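Local coordinates for protein ParA (Salmonella enterica subsp. enterica serovar Newport str. SL317, PDB 3EZF) that probably acts as the ATPase of a plasmid partition system and, when bound to ADP, as a DNA-binding transcriptional regulator, at residues 112-117 against 248-253. Numbering follows the deposited sequence.
Sequences YVIFVV and YDFIFI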
loop_
_atom_site.group_PDB
_atom_site.type_symbol
_atom_site.label_atom_id
_atom_site.label_comp_id
_atom_site.label_asym_id
_atom_site.label_seq_id
_atom_site.Cartn_x
_atom_site.Cartn_y
_atom_site.Cartn_z
ATOM N N TYR A 112 -26.395 -4.316 6.768
ATOM C CA TYR A 112 -25.602 -3.841 7.868
ATOM C C TYR A 112 -24.266 -3.484 7.188
ATOM O O TYR A 112 -23.516 -4.368 6.795
ATOM C CB TYR A 112 -25.436 -4.874 9.013
ATOM C CG TYR A 112 -24.965 -4.182 10.245
ATOM C CD1 TYR A 112 -23.664 -4.342 10.734
ATOM C CD2 TYR A 112 -25.827 -3.295 10.921
ATOM C CE1 TYR A 112 -23.229 -3.611 11.859
ATOM C CE2 TYR A 112 -25.383 -2.551 12.021
ATOM C CZ TYR A 112 -24.086 -2.717 12.483
ATOM O OH TYR A 112 -23.652 -1.976 13.554
ATOM N N VAL A 113 -23.965 -2.191 7.042
ATOM C CA VAL A 113 -22.744 -1.769 6.362
ATOM C C VAL A 113 -21.555 -1.541 7.298
ATOM O O VAL A 113 -21.599 -0.694 8.199
ATOM C CB VAL A 113 -23.002 -0.500 5.534
ATOM C CG1 VAL A 113 -21.759 -0.111 4.760
ATOM C CG2 VAL A 113 -24.127 -0.753 4.590
ATOM N N ILE A 114 -20.481 -2.290 7.045
ATOM C CA ILE A 114 -19.269 -2.235 7.851
ATOM C C ILE A 114 -18.091 -1.550 7.161
ATOM O O ILE A 114 -17.538 -2.069 6.201
ATOM C CB ILE A 114 -18.869 -3.659 8.235
ATOM C CG1 ILE A 114 -19.967 -4.269 9.112
ATOM C CG2 ILE A 114 -17.527 -3.655 8.922
ATOM C CD1 ILE A 114 -20.374 -5.674 8.714
ATOM N N PHE A 115 -17.706 -0.383 7.655
ATOM C CA PHE A 115 -16.591 0.348 7.074
ATOM C C PHE A 115 -15.312 -0.166 7.708
ATOM O O PHE A 115 -15.065 0.097 8.883
ATOM C CB PHE A 115 -16.728 1.843 7.358
ATOM C CG PHE A 115 -15.633 2.664 6.756
ATOM C CD1 PHE A 115 -15.797 3.268 5.511
ATOM C CD2 PHE A 115 -14.407 2.776 7.400
ATOM C CE1 PHE A 115 -14.745 3.967 4.913
ATOM C CE2 PHE A 115 -13.350 3.466 6.819
ATOM C CZ PHE A 115 -13.517 4.065 5.572
ATOM N N VAL A 116 -14.499 -0.894 6.942
ATOM C CA VAL A 116 -13.243 -1.447 7.462
ATOM C C VAL A 116 -12.090 -0.455 7.358
ATOM O O VAL A 116 -11.743 -0.035 6.258
ATOM C CB VAL A 116 -12.845 -2.722 6.706
ATOM C CG1 VAL A 116 -11.720 -3.437 7.436
ATOM C CG2 VAL A 116 -14.042 -3.630 6.570
ATOM N N VAL A 117 -11.505 -0.102 8.507
ATOM C CA VAL A 117 -10.393 0.851 8.598
ATOM C C VAL A 117 -9.040 0.224 8.297
ATOM O O VAL A 117 -8.317 -0.167 9.204
ATOM C CB VAL A 117 -10.332 1.483 10.001
ATOM C CG1 VAL A 117 -9.068 2.318 10.161
ATOM C CG2 VAL A 117 -11.556 2.342 10.220
ATOM N N TYR A 248 -28.088 -8.642 0.722
ATOM C CA TYR A 248 -26.934 -8.944 1.536
ATOM C C TYR A 248 -27.165 -8.644 2.999
ATOM O O TYR A 248 -27.720 -7.596 3.348
ATOM C CB TYR A 248 -25.746 -8.158 1.005
ATOM C CG TYR A 248 -25.279 -8.643 -0.345
ATOM C CD1 TYR A 248 -24.495 -9.786 -0.457
ATOM C CD2 TYR A 248 -25.632 -7.969 -1.505
ATOM C CE1 TYR A 248 -24.066 -10.252 -1.696
ATOM C CE2 TYR A 248 -25.212 -8.422 -2.751
ATOM C CZ TYR A 248 -24.423 -9.566 -2.841
ATOM O OH TYR A 248 -23.960 -10.016 -4.055
ATOM N N ASP A 249 -26.738 -9.574 3.851
ATOM C CA ASP A 249 -26.887 -9.423 5.291
ATOM C C ASP A 249 -25.843 -8.447 5.780
ATOM O O ASP A 249 -26.110 -7.594 6.623
ATOM C CB ASP A 249 -26.702 -10.773 5.977
ATOM C CG ASP A 249 -27.772 -11.767 5.580
ATOM O OD1 ASP A 249 -28.961 -11.481 5.831
ATOM O OD2 ASP A 249 -27.436 -12.829 5.013
ATOM N N PHE A 250 -24.650 -8.571 5.215
ATOM C CA PHE A 250 -23.504 -7.723 5.564
ATOM C C PHE A 250 -22.892 -7.120 4.301
ATOM O O PHE A 250 -22.870 -7.763 3.249
ATOM C CB PHE A 250 -22.419 -8.555 6.272
ATOM C CG PHE A 250 -22.808 -9.047 7.640
ATOM C CD1 PHE A 250 -22.268 -10.223 8.137
ATOM C CD2 PHE A 250 -23.689 -8.325 8.445
ATOM C CE1 PHE A 250 -22.591 -10.673 9.400
ATOM C CE2 PHE A 250 -24.020 -8.771 9.719
ATOM C CZ PHE A 250 -23.470 -9.947 10.195
ATOM N N ILE A 251 -22.403 -5.889 4.408
ATOM C CA ILE A 251 -21.749 -5.226 3.284
ATOM C C ILE A 251 -20.502 -4.510 3.808
ATOM O O ILE A 251 -20.615 -3.536 4.546
ATOM C CB ILE A 251 -22.681 -4.187 2.589
ATOM C CG1 ILE A 251 -23.830 -4.899 1.869
ATOM C CG2 ILE A 251 -21.882 -3.344 1.597
ATOM C CD1 ILE A 251 -24.718 -3.960 1.092
ATOM N N PHE A 252 -19.316 -4.997 3.441
ATOM C CA PHE A 252 -18.073 -4.375 3.897
ATOM C C PHE A 252 -17.559 -3.363 2.900
ATOM O O PHE A 252 -17.812 -3.480 1.708
ATOM C CB PHE A 252 -16.975 -5.413 4.126
ATOM C CG PHE A 252 -17.177 -6.253 5.349
ATOM C CD1 PHE A 252 -17.954 -7.407 5.303
ATOM C CD2 PHE A 252 -16.607 -5.877 6.558
ATOM C CE1 PHE A 252 -18.168 -8.168 6.435
ATOM C CE2 PHE A 252 -16.815 -6.638 7.711
ATOM C CZ PHE A 252 -17.598 -7.787 7.645
ATOM N N ILE A 253 -16.827 -2.372 3.388
ATOM C CA ILE A 253 -16.261 -1.356 2.522
ATOM C C ILE A 253 -14.770 -1.186 2.759
ATOM O O ILE A 253 -14.336 -0.958 3.891
ATOM C CB ILE A 253 -16.971 -0.028 2.722
ATOM C CG1 ILE A 253 -18.406 -0.176 2.240
ATOM C CG2 ILE A 253 -16.278 1.079 1.927
ATOM C CD1 ILE A 253 -19.301 0.913 2.686
#
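I114 lies against F252 where two neighbouring parallel strands, 112-116 and 250-254, pair in the middle of the P-loop NTPase sheet of ParA. Topology and family mark 112-116 as the strand that leads into the P-loop; strand 250-254 separates it from strand 149-153, and strand 272-277 pairs with its other edge. The short stretches 112-116 and 250-253 run at 22° to each other, in the register V113 with I251 and I114 with F252.

Five backbone hydrogen bonds join them in the parallel pattern. The Y112 carbonyl accepts from I251 N, the I114 carbonyl from I253 N, and the amides of I114 and V116 reach the carbonyls of I251 and I253. I114 N to I251 O measures 2.8 Å, and Y112 N to D249 O, at the beginning of the pairing, is 3.3 Å. The CB of D249 leaves the backbone away from strand 112-116, and its OD1 forms a salt bridge with R148 NH2.

On the face carrying V113, F115, I251 and I253, the main contact is aliphatic: V113 CG1, anti to its backbone N (chi1 -176°), meets I253 CD1 at 3.4 Å. Helix 235-241 covers this pair through I241.

On the other face aliphatic groups pack against the rings of F250 and F252. F250 receives Y112 CB at its ring edge, 3.9 Å from CD2, and makes an edge-to-face contact with Y104. The I114 side chain runs alongside that of F252, and I114 CG2 comes 3.3 Å from F252 CE2. V116 CG2 touches the F252 edge instead, 3.4 Å from CD2. With its CG1 beside the backbone N (chi1 -63°), I114 brings CD1 over one face of the F252 ring in a CH-pi contact, 4.0 Å from the centroid and displaced toward CZ.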